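Local coordinates for protein glpG homolog (Haemophilus influenzae, PDB 2NR9) that probably acts as a rhomboid-type intramembrane serine protease, cleaving transmembrane segments of its substrates within the plane of the bilayer by means of a serine-histidine dyad, at residues 44-47 with 48-51; 63-66 with 67-71; 181-184 with 185-188. The protein carries 2 engineered substitutions. All coordinates share one frame; numbering follows the deposited sequence.

Contact 1. Residues 44-47 with 48-51; sequences EEQD and SEVW
Gln46 and Glu49 meet round a short turn, through one backbone bond and the Glu49 carboxylate resting on the Gln46 stem. The backbone bond runs from Glu49 N to Gln46 O at 2.9 Å. It is bent, with an angle of 136° at the hydrogen, and the donor stands well above the carbonyl plane. Two weaker bonds belong to the same turn. Asp47 N reaches back to Glu44 O over 3.4 Å. The hydroxyl of Ser48 gives a weak bond to Glu45 O, with OG 3.3 Å from that oxygen. Ser48 OG lies between its own N and carbonyl carbon (chi1 65°), which swings it back over Glu45 O. The chain coils through 44-48 before bending at Glu49, the centre of an inverse gamma turn, where Val50 N makes a weak bond to Ser48 O.

The side-chain contact is a polar atom against a hydrocarbon stem. Glu49 OE1 rests 3.6 Å from Gln46 CG, and the carboxylate plane is turned 32° from the amide plane. The polar ends are held by other residues: Glu49 OE1 forms a salt bridge with Arg52 NE, and Gln46 OE1 accepts from Ala42 N. Glu49 CB also lies 3.4 Å above the plane of the Trp51 ring, toward its rim.

The turn belongs to the loop between helices 31-38 and 52-55, predicted to be periplasmic. Asp47 and Trp51 touch different bound PA6 lipids. Trp51 NE1 donates to Leu37 O at the end of helix 31-38, while Asp47 O bonds Tyr53 OH in helix 52-55, so the loop is joined to the helices before and after it.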
loop_
_atom_site.group_PDB
_atom_site.type_symbol
_atom_site.label_atom_id
_atom_site.label_comp_id
_atom_site.label_asym_id
_atom_site.label_seq_id
_atom_site.Cartn_x
_atom_site.Cartn_y
_atom_site.Cartn_z
ATOM N N GLU A 44 -7.664 3.048 24.275
ATOM C CA GLU A 44 -6.562 2.415 25.004
ATOM C C GLU A 44 -6.734 0.903 25.112
ATOM O O GLU A 44 -5.754 0.160 25.121
ATOM C CB GLU A 44 -6.397 3.021 26.399
ATOM C CG GLU A 44 -5.756 4.395 26.417
ATOM C CD GLU A 44 -5.413 4.852 27.822
ATOM O OE1 GLU A 44 -4.623 5.813 27.963
ATOM O OE2 GLU A 44 -5.903 4.226 28.785
ATOM N N GLU A 45 -7.980 0.454 25.204
ATOM C CA GLU A 45 -8.274 -0.971 25.313
ATOM C C GLU A 45 -8.064 -1.699 23.987
ATOM O O GLU A 45 -7.904 -2.920 23.957
ATOM C CB GLU A 45 -9.700 -1.189 25.818
ATOM C CG GLU A 45 -9.939 -0.696 27.237
ATOM C CD GLU A 45 -11.353 -0.960 27.716
ATOM O OE1 GLU A 45 -11.569 -0.989 28.948
ATOM O OE2 GLU A 45 -12.242 -1.170 26.862
ATOM N N GLN A 46 -8.050 -0.941 22.896
ATOM C CA GLN A 46 -7.864 -1.516 21.570
ATOM C C GLN A 46 -6.395 -1.614 21.171
ATOM O O GLN A 46 -6.061 -2.247 20.167
ATOM C CB GLN A 46 -8.664 -0.737 20.527
ATOM C CG GLN A 46 -10.165 -0.926 20.666
ATOM C CD GLN A 46 -10.957 0.015 19.799
ATOM O OE1 GLN A 46 -10.415 0.959 19.226
ATOM N NE2 GLN A 46 -12.263 -0.212 19.724
ATOM N N ASP A 47 -5.521 -1.005 21.971
ATOM C CA ASP A 47 -4.081 -1.064 21.717
ATOM C C ASP A 47 -3.598 -2.507 21.653
ATOM O O ASP A 47 -2.610 -2.810 20.986
ATOM C CB ASP A 47 -3.303 -0.324 22.809
ATOM C CG ASP A 47 -3.480 1.176 22.741
ATOM O OD1 ASP A 47 -4.247 1.652 21.877
ATOM O OD2 ASP A 47 -2.834 1.882 23.545
ATOM N N SER A 48 -4.296 -3.391 22.359
ATOM C CA SER A 48 -3.919 -4.799 22.413
ATOM C C SER A 48 -4.500 -5.585 21.242
ATOM O O SER A 48 -4.060 -6.702 20.952
ATOM C CB SER A 48 -4.368 -5.422 23.734
ATOM O OG SER A 48 -5.783 -5.445 23.828
ATOM N N GLU A 49 -5.521 -5.020 20.604
ATOM C CA GLU A 49 -6.140 -5.650 19.443
ATOM C C GLU A 49 -5.248 -5.394 18.228
ATOM O O GLU A 49 -5.551 -4.560 17.370
ATOM C CB GLU A 49 -7.561 -5.117 19.242
ATOM C CG GLU A 49 -8.455 -5.365 20.460
ATOM C CD GLU A 49 -9.884 -4.883 20.279
ATOM O OE1 GLU A 49 -10.176 -4.212 19.267
ATOM O OE2 GLU A 49 -10.717 -5.174 21.161
ATOM N N VAL A 50 -4.157 -6.156 18.170
ATOM C CA VAL A 50 -3.083 -5.987 17.180
ATOM C C VAL A 50 -3.424 -6.050 15.685
ATOM O O VAL A 50 -2.674 -5.520 14.864
ATOM C CB VAL A 50 -1.890 -6.928 17.479
ATOM C CG1 VAL A 50 -0.881 -6.891 16.343
ATOM C CG2 VAL A 50 -1.232 -6.547 18.800
ATOM N N TRP A 51 -4.503 -6.734 15.318
ATOM C CA TRP A 51 -4.889 -6.792 13.900
ATOM C C TRP A 51 -5.261 -5.395 13.415
ATOM O O TRP A 51 -5.089 -5.058 12.236
ATOM C CB TRP A 51 -6.066 -7.748 13.688
ATOM C CG TRP A 51 -7.308 -7.323 14.405
ATOM C CD1 TRP A 51 -8.268 -6.467 13.946
ATOM C CD2 TRP A 51 -7.716 -7.716 15.723
ATOM N NE1 TRP A 51 -9.246 -6.297 14.900
ATOM C CE2 TRP A 51 -8.930 -7.055 15.999
ATOM C CE3 TRP A 51 -7.168 -8.556 16.696
ATOM C CZ2 TRP A 51 -9.608 -7.212 17.208
ATOM C CZ3 TRP A 51 -7.845 -8.716 17.898
ATOM C CH2 TRP A 51 -9.051 -8.046 18.142
#

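Contact 2. Residues 63-66 with 67-71; sequences NLHI and LFNLS. With PQE (3,6,12,15,18,21,24-heptaoxahexatriacontan-1-ol), chain F.
Ile66 and Leu70 lie side by side on one face of helix 63-84, pointing the same way. They form the close-packed part of the contact together with His65 and Asn69. Ile66 CG1 touches Leu70 CG at 3.9 Å, and Leu70 N bonds Ile66 O. The Ile66 rotamer (chi1 -170°) sends CG1 to Leu70 and leaves CG2 against the bound PQE. Both side chains also press on helix 10-27, Ile66 on Tyr23 and Leu70 on Thr16, Cys19 and Val20.

On another buried face, Asn69 OD1 comes to 3.7 Å from His65 NE2, oblique to the ring. The ring and amide planes are 64° apart. His65 ND1 is hydrogen-bonded to Leu61 N, and Asn69 OD1 takes a weak bond from His60 NE2. This side of the helix faces the active site of the rhomboid fold: the side chain of Asn69 is about 4 Å from that of the nucleophile Ser116 and about 6 Å from that of His169. The placing of His65 and Asn69 is consistent with the oxyanion-hole region of related rhomboids.

The looser side faces the surface. Leu64 and Phe68 run alongside each other, with Leu64 CD2 3.8 Å from Phe68 CE1. The Phe68 ring also turns its edge to Leu64 O, which already accepts from Phe68 N in a nearly straight bond (172°). Next to this pair, Leu67 CD1 touches C53 of the PQE at 3.7 Å. The same PQE chain also reaches the edge of the tight Ile66 face, where its C57 is 3.6 Å from Ile66 CG2, and runs on past Ser71. Near the start of the helix, its ether O71 takes a weak bond of 3.4 Å from Asn63 N.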
loop_
_atom_site.group_PDB
_atom_site.type_symbol
_atom_site.label_atom_id
_atom_site.label_comp_id
_atom_site.label_asym_id
_atom_site.label_seq_id
_atom_site.Cartn_x
_atom_site.Cartn_y
_atom_site.Cartn_z
ATOM N N ASN A 63 -16.702 2.983 -4.620
ATOM C CA ASN A 63 -16.348 2.147 -5.767
ATOM C C ASN A 63 -15.070 2.620 -6.468
ATOM O O ASN A 63 -14.297 1.808 -6.973
ATOM C CB ASN A 63 -17.512 2.076 -6.770
ATOM C CG ASN A 63 -18.756 1.415 -6.185
ATOM O OD1 ASN A 63 -19.862 1.572 -6.708
ATOM N ND2 ASN A 63 -18.578 0.671 -5.106
ATOM N N LEU A 64 -14.867 3.934 -6.519
ATOM C CA LEU A 64 -13.657 4.500 -7.117
ATOM C C LEU A 64 -12.485 4.331 -6.162
ATOM O O LEU A 64 -11.351 4.064 -6.576
ATOM C CB LEU A 64 -13.852 5.984 -7.451
ATOM C CG LEU A 64 -14.753 6.316 -8.641
ATOM C CD1 LEU A 64 -15.003 7.817 -8.735
ATOM C CD2 LEU A 64 -14.143 5.790 -9.932
ATOM N N HIS A 65 -12.762 4.498 -4.879
ATOM C CA HIS A 65 -11.742 4.336 -3.868
ATOM C C HIS A 65 -11.068 2.974 -4.037
ATOM O O HIS A 65 -9.863 2.890 -4.302
ATOM C CB HIS A 65 -12.366 4.486 -2.476
ATOM C CG HIS A 65 -11.373 4.479 -1.359
ATOM N ND1 HIS A 65 -11.637 3.905 -0.134
ATOM C CD2 HIS A 65 -10.087 4.901 -1.307
ATOM C CE1 HIS A 65 -10.576 4.029 0.645
ATOM N NE2 HIS A 65 -9.618 4.618 -0.048
ATOM N N ILE A 66 -11.876 1.919 -4.028
ATOM C CA ILE A 66 -11.360 0.565 -4.135
ATOM C C ILE A 66 -10.880 0.233 -5.551
ATOM O O ILE A 66 -9.902 -0.486 -5.722
ATOM C CB ILE A 66 -12.396 -0.480 -3.639
ATOM C CG1 ILE A 66 -11.761 -1.855 -3.515
ATOM C CG2 ILE A 66 -13.617 -0.512 -4.543
ATOM C CD1 ILE A 66 -12.684 -2.891 -2.927
ATOM N N LEU A 67 -11.520 0.822 -6.556
ATOM C CA LEU A 67 -11.142 0.571 -7.948
ATOM C C LEU A 67 -9.734 1.082 -8.259
ATOM O O LEU A 67 -8.943 0.397 -8.909
ATOM C CB LEU A 67 -12.149 1.200 -8.913
ATOM C CG LEU A 67 -11.845 0.966 -10.395
ATOM C CD1 LEU A 67 -11.794 -0.529 -10.706
ATOM C CD2 LEU A 67 -12.866 1.671 -11.280
ATOM N N PHE A 68 -9.444 2.308 -7.841
ATOM C CA PHE A 68 -8.120 2.880 -8.061
ATOM C C PHE A 68 -7.060 2.227 -7.180
ATOM O O PHE A 68 -5.981 1.878 -7.658
ATOM C CB PHE A 68 -8.138 4.403 -7.897
ATOM C CG PHE A 68 -8.654 5.137 -9.113
ATOM C CD1 PHE A 68 -9.981 5.027 -9.499
ATOM C CD2 PHE A 68 -7.809 5.943 -9.862
ATOM C CE1 PHE A 68 -10.453 5.696 -10.618
ATOM C CE2 PHE A 68 -8.276 6.620 -10.978
ATOM C CZ PHE A 68 -9.600 6.499 -11.354
ATOM N N ASN A 69 -7.383 1.997 -5.912
ATOM C CA ASN A 69 -6.434 1.329 -5.020
ATOM C C ASN A 69 -6.018 -0.055 -5.512
ATOM O O ASN A 69 -4.826 -0.338 -5.644
ATOM C CB ASN A 69 -6.971 1.246 -3.594
ATOM C CG ASN A 69 -6.846 2.553 -2.853
ATOM O OD1 ASN A 69 -7.017 2.605 -1.638
ATOM N ND2 ASN A 69 -6.474 3.605 -3.567
ATOM N N LEU A 70 -7.000 -0.913 -5.790
ATOM C CA LEU A 70 -6.723 -2.277 -6.250
ATOM C C LEU A 70 -6.029 -2.359 -7.607
ATOM O O LEU A 70 -5.240 -3.274 -7.842
ATOM C CB LEU A 70 -7.986 -3.147 -6.234
ATOM C CG LEU A 70 -8.456 -3.564 -4.838
ATOM C CD1 LEU A 70 -9.432 -4.728 -4.918
ATOM C CD2 LEU A 70 -7.259 -3.951 -3.991
ATOM N N SER A 71 -6.379 -1.456 -8.522
ATOM C CA SER A 71 -5.732 -1.416 -9.839
ATOM C C SER A 71 -4.231 -1.202 -9.666
ATOM O O SER A 71 -3.420 -1.989 -10.150
ATOM C CB SER A 71 -6.306 -0.285 -10.697
ATOM O OG SER A 71 -7.704 -0.431 -10.889
HETATM O O47 PQE F . -22.760 0.681 -5.079
HETATM C C68 PQE F . -22.395 2.070 -5.049
HETATM C C52 PQE F . -21.462 2.330 -3.868
HETATM O O70 PQE F . -21.074 3.705 -3.860
HETATM C C55 PQE F . -19.816 3.911 -4.504
HETATM C C58 PQE F . -19.616 5.398 -4.780
HETATM O O71 PQE F . -18.611 5.571 -5.778
HETATM C C61 PQE F . -19.145 6.125 -6.981
HETATM C C62 PQE F . -20.549 5.578 -7.217
HETATM C C63 PQE F . -20.756 5.183 -8.675
HETATM C C66 PQE F . -19.480 4.612 -9.284
HETATM C C67 PQE F . -19.497 3.088 -9.269
HETATM O O72 PQE F . -18.246 2.596 -9.752
HETATM C C65 PQE F . -18.211 1.168 -9.769
HETATM C C64 PQE F . -16.825 0.685 -10.189
HETATM O O73 PQE F . -16.720 -0.725 -9.980
HETATM C C60 PQE F . -17.001 -1.092 -8.629
HETATM C C59 PQE F . -16.002 -2.147 -8.166
HETATM O O74 PQE F . -16.382 -2.643 -6.881
HETATM C C57 PQE F . -15.288 -3.258 -6.198
HETATM C C56 PQE F . -14.462 -4.089 -7.177
HETATM O O75 PQE F . -13.174 -3.497 -7.360
HETATM C C54 PQE F . -12.634 -3.803 -8.646
HETATM C C53 PQE F . -11.139 -3.502 -8.663
HETATM O O76 PQE F . -10.439 -4.579 -9.285
HETATM C C51 PQE F . -9.422 -4.109 -10.173
HETATM C C50 PQE F . -8.554 -5.276 -10.641
HETATM C C49 PQE F . -7.256 -4.776 -11.268
HETATM C C48 PQE F . -7.068 -5.322 -12.679
HETATM C C47 PQE F . -5.812 -4.745 -13.324
HETATM C C46 PQE F . -6.158 -3.908 -14.552
HETATM C C45 PQE F . -5.018 -2.963 -14.915
HETATM C C44 PQE F . -5.456 -1.941 -15.963
HETATM C C43 PQE F . -4.276 -1.102 -16.448
HETATM C C42 PQE F . -4.176 -1.111 -17.972
HETATM C C41 PQE F . -3.770 0.256 -18.511
HETATM C C40 PQE F . -4.618 0.647 -19.707
#

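Contact 3. Residues 181-184 with 185-188; sequences FIDS and KLRK. With PQE (3,6,12,15,18,21,24-heptaoxahexatriacontan-1-ol), chain E; PA6 ((R)-2-(formyloxy)-3-(phosphonooxy)propyl pentanoate), chain D.
Ile182 and Leu186 stand one turn apart and meet through methyls, with Ile182 CG2 4.0 Å from Leu186 CD1. The backbone bond between them, Leu186 N to Ile182 O, is nearly straight (170°). Both side chains turn apolar atoms to the phosphate of the bound PA6: its O12 is 3.1 Å from Ile182 CG2 and 3.4 Å from Leu186 CD2. Lys185 leaves the helix with an extended chain, CG swung opposite its own N (chi1 171°). The chain runs past the same phosphate, with NZ 4.1 Å from O13, a long approach.

Asp183 points a different way. Its OD1 accepts a bond of 2.8 Å from O47 of the bound PQE. OD2 accepts from Tyr125 OH and forms a salt bridge with Lys88 NZ, so both oxygens are held. Such neighbours would probably favour a charged carboxylate. Phe181 lies on the surface, where C35 of the PA6 approaches its ring obliquely.

Successive i to i+4 bonds, among them Lys188 N to Ser184 O, carry the regular alpha helix 166-191 past its predicted cytoplasmic membrane boundary. Basic residues such as Lys185, Arg187 and Lys188 at this end of a membrane helix fit the positive-inside rule.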
loop_
_atom_site.group_PDB
_atom_site.type_symbol
_atom_site.label_atom_id
_atom_site.label_comp_id
_atom_site.label_asym_id
_atom_site.label_seq_id
_atom_site.Cartn_x
_atom_site.Cartn_y
_atom_site.Cartn_z
ATOM N N PHE A 181 15.780 1.890 -1.096
ATOM C CA PHE A 181 17.159 2.369 -1.083
ATOM C C PHE A 181 18.026 1.368 -0.325
ATOM O O PHE A 181 19.128 1.020 -0.759
ATOM C CB PHE A 181 17.244 3.747 -0.420
ATOM C CG PHE A 181 18.625 4.348 -0.439
ATOM C CD1 PHE A 181 19.020 5.176 -1.478
ATOM C CD2 PHE A 181 19.527 4.083 0.581
ATOM C CE1 PHE A 181 20.297 5.731 -1.505
ATOM C CE2 PHE A 181 20.805 4.629 0.558
ATOM C CZ PHE A 181 21.190 5.452 -0.493
ATOM N N ILE A 182 17.512 0.898 0.802
ATOM C CA ILE A 182 18.218 -0.084 1.608
ATOM C C ILE A 182 18.428 -1.394 0.838
ATOM O O ILE A 182 19.539 -1.913 0.786
ATOM C CB ILE A 182 17.486 -0.345 2.933
ATOM C CG1 ILE A 182 17.539 0.909 3.811
ATOM C CG2 ILE A 182 18.107 -1.532 3.661
ATOM C CD1 ILE A 182 16.696 0.827 5.058
ATOM N N ASP A 183 17.366 -1.903 0.215
ATOM C CA ASP A 183 17.461 -3.132 -0.586
ATOM C C ASP A 183 18.404 -2.964 -1.770
ATOM O O ASP A 183 19.128 -3.890 -2.138
ATOM C CB ASP A 183 16.083 -3.568 -1.077
ATOM C CG ASP A 183 15.276 -4.246 -0.003
ATOM O OD1 ASP A 183 15.872 -4.631 1.030
ATOM O OD2 ASP A 183 14.056 -4.441 -0.205
ATOM N N SER A 184 18.338 -1.805 -2.410
ATOM C CA SER A 184 19.221 -1.509 -3.519
ATOM C C SER A 184 20.665 -1.599 -3.028
ATOM O O SER A 184 21.509 -2.228 -3.668
ATOM C CB SER A 184 18.930 -0.115 -4.075
ATOM O OG SER A 184 19.825 0.212 -5.125
ATOM N N LYS A 185 20.925 -1.015 -1.859
ATOM C CA LYS A 185 22.259 -1.048 -1.265
ATOM C C LYS A 185 22.713 -2.466 -0.947
ATOM O O LYS A 185 23.824 -2.861 -1.295
ATOM C CB LYS A 185 22.328 -0.200 0.009
ATOM C CG LYS A 185 23.634 -0.401 0.767
ATOM C CD LYS A 185 23.693 0.360 2.080
ATOM C CE LYS A 185 24.966 -0.016 2.849
ATOM N NZ LYS A 185 25.157 0.804 4.092
ATOM N N LEU A 186 21.873 -3.208 -0.228
ATOM C CA LEU A 186 22.197 -4.582 0.164
ATOM C C LEU A 186 22.487 -5.450 -1.054
ATOM O O LEU A 186 23.288 -6.380 -0.992
ATOM C CB LEU A 186 21.066 -5.186 0.998
ATOM C CG LEU A 186 20.787 -4.478 2.328
ATOM C CD1 LEU A 186 19.642 -5.152 3.071
ATOM C CD2 LEU A 186 22.047 -4.447 3.188
ATOM N N ARG A 187 21.810 -5.137 -2.153
ATOM C CA ARG A 187 21.989 -5.823 -3.428
ATOM C C ARG A 187 23.409 -5.581 -3.957
ATOM O O ARG A 187 24.159 -6.522 -4.213
ATOM C CB ARG A 187 20.956 -5.286 -4.428
ATOM C CG ARG A 187 21.071 -5.818 -5.838
ATOM C CD ARG A 187 20.724 -7.281 -5.911
ATOM N NE ARG A 187 20.659 -7.747 -7.291
ATOM C CZ ARG A 187 20.483 -9.013 -7.642
ATOM N NH1 ARG A 187 20.368 -9.949 -6.710
ATOM N NH2 ARG A 187 20.435 -9.348 -8.925
ATOM N N LYS A 188 23.763 -4.307 -4.106
ATOM C CA LYS A 188 25.090 -3.907 -4.575
ATOM C C LYS A 188 26.206 -4.500 -3.714
ATOM O O LYS A 188 27.177 -5.055 -4.234
ATOM C CB LYS A 188 25.202 -2.380 -4.575
ATOM C CG LYS A 188 26.618 -1.855 -4.755
ATOM C CD LYS A 188 26.696 -0.369 -4.422
ATOM C CE LYS A 188 28.141 0.119 -4.380
ATOM N NZ LYS A 188 28.245 1.543 -3.930
HETATM O O47 PQE E . 15.004 -5.828 3.358
HETATM C C68 PQE E . 14.910 -5.284 4.683
HETATM C C52 PQE E . 15.892 -4.126 4.838
HETATM O O70 PQE E . 15.446 -3.239 5.868
HETATM C C55 PQE E . 14.646 -2.180 5.344
HETATM C C58 PQE E . 14.282 -1.209 6.461
HETATM O O71 PQE E . 12.868 -1.016 6.483
HETATM C C61 PQE E . 12.488 0.259 5.959
HETATM C C62 PQE E . 11.810 1.068 7.058
HETATM C C63 PQE E . 11.303 2.406 6.538
HETATM C C66 PQE E . 10.402 3.076 7.569
HETATM C C67 PQE E . 10.643 4.576 7.618
HETATM O O72 PQE E . 10.715 5.007 8.976
HETATM C C65 PQE E . 9.515 5.652 9.398
HETATM C C64 PQE E . 9.055 6.637 8.328
HETATM O O73 PQE E . 7.877 7.304 8.782
HETATM C C60 PQE E . 7.501 8.382 7.923
HETATM C C59 PQE E . 6.459 9.245 8.628
HETATM O O74 PQE E . 7.048 10.476 9.041
HETATM C C57 PQE E . 7.146 11.399 7.958
HETATM C C56 PQE E . 6.104 12.495 8.132
HETATM O O75 PQE E . 5.179 12.465 7.047
HETATM C C54 PQE E . 3.942 13.079 7.400
HETATM C C53 PQE E . 3.596 14.163 6.385
HETATM O O76 PQE E . 2.319 14.711 6.708
HETATM C C51 PQE E . 2.035 15.885 5.950
HETATM C C50 PQE E . 0.534 15.973 5.698
HETATM C C49 PQE E . 0.250 16.674 4.376
HETATM C C48 PQE E . -0.782 17.783 4.556
HETATM C C47 PQE E . -0.295 19.094 3.947
HETATM C C46 PQE E . -1.464 20.019 3.620
HETATM C C45 PQE E . -1.639 21.088 4.693
HETATM C C44 PQE E . -3.102 21.503 4.822
HETATM C C43 PQE E . -3.234 22.824 5.575
HETATM C C42 PQE E . -4.585 23.479 5.300
HETATM C C41 PQE E . -4.462 24.577 4.248
HETATM C C40 PQE E . -5.103 25.865 4.723
HETATM O O32 PA6 D . 21.190 2.662 9.775
HETATM C C31 PA6 D . 20.594 2.418 8.737
HETATM C C32 PA6 D . 20.546 3.430 7.616
HETATM C C33 PA6 D . 21.814 3.324 6.779
HETATM C C34 PA6 D . 21.505 2.833 5.369
HETATM C C35 PA6 D . 20.277 3.518 4.810
HETATM O O31 PA6 D . 19.923 1.136 8.586
HETATM C C3 PA6 D . 20.037 0.141 9.601
HETATM C C2 PA6 D . 19.138 -1.044 9.258
HETATM O O21 PA6 D . 17.769 -0.637 9.306
HETATM C C21 PA6 D . 17.327 0.553 8.594
HETATM O O22 PA6 D . 16.200 0.987 8.764
HETATM C C1 PA6 D . 19.473 -1.566 7.863
HETATM O O11 PA6 D . 20.868 -1.408 7.606
HETATM P P PA6 D . 21.460 -1.633 6.122
HETATM O O13 PA6 D . 21.520 -0.243 5.535
HETATM O O14 PA6 D . 22.811 -2.267 6.354
HETATM O O12 PA6 D . 20.450 -2.545 5.467
#

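Overall arrangement
From the N terminus, contact 1 comes first and closes a short turn in the loop joining helices 31-38 and 52-55. Contact 2 follows on the opening turns of helix 63-84. Contact 3 comes last, near the end of helix 166-191. The three lie in series: none nests in another and none crosses. Contacts 2 and 3 close only helical turns; each stays within one helix and joins no two helices by itself. The centres of contacts 1 and 2 are about 28 Å apart. Those of contacts 2 and 3 are about 31 Å apart, on opposite sides of the chain's centre, between the catalytic interior and the predicted cytoplasmic end of the last membrane helix.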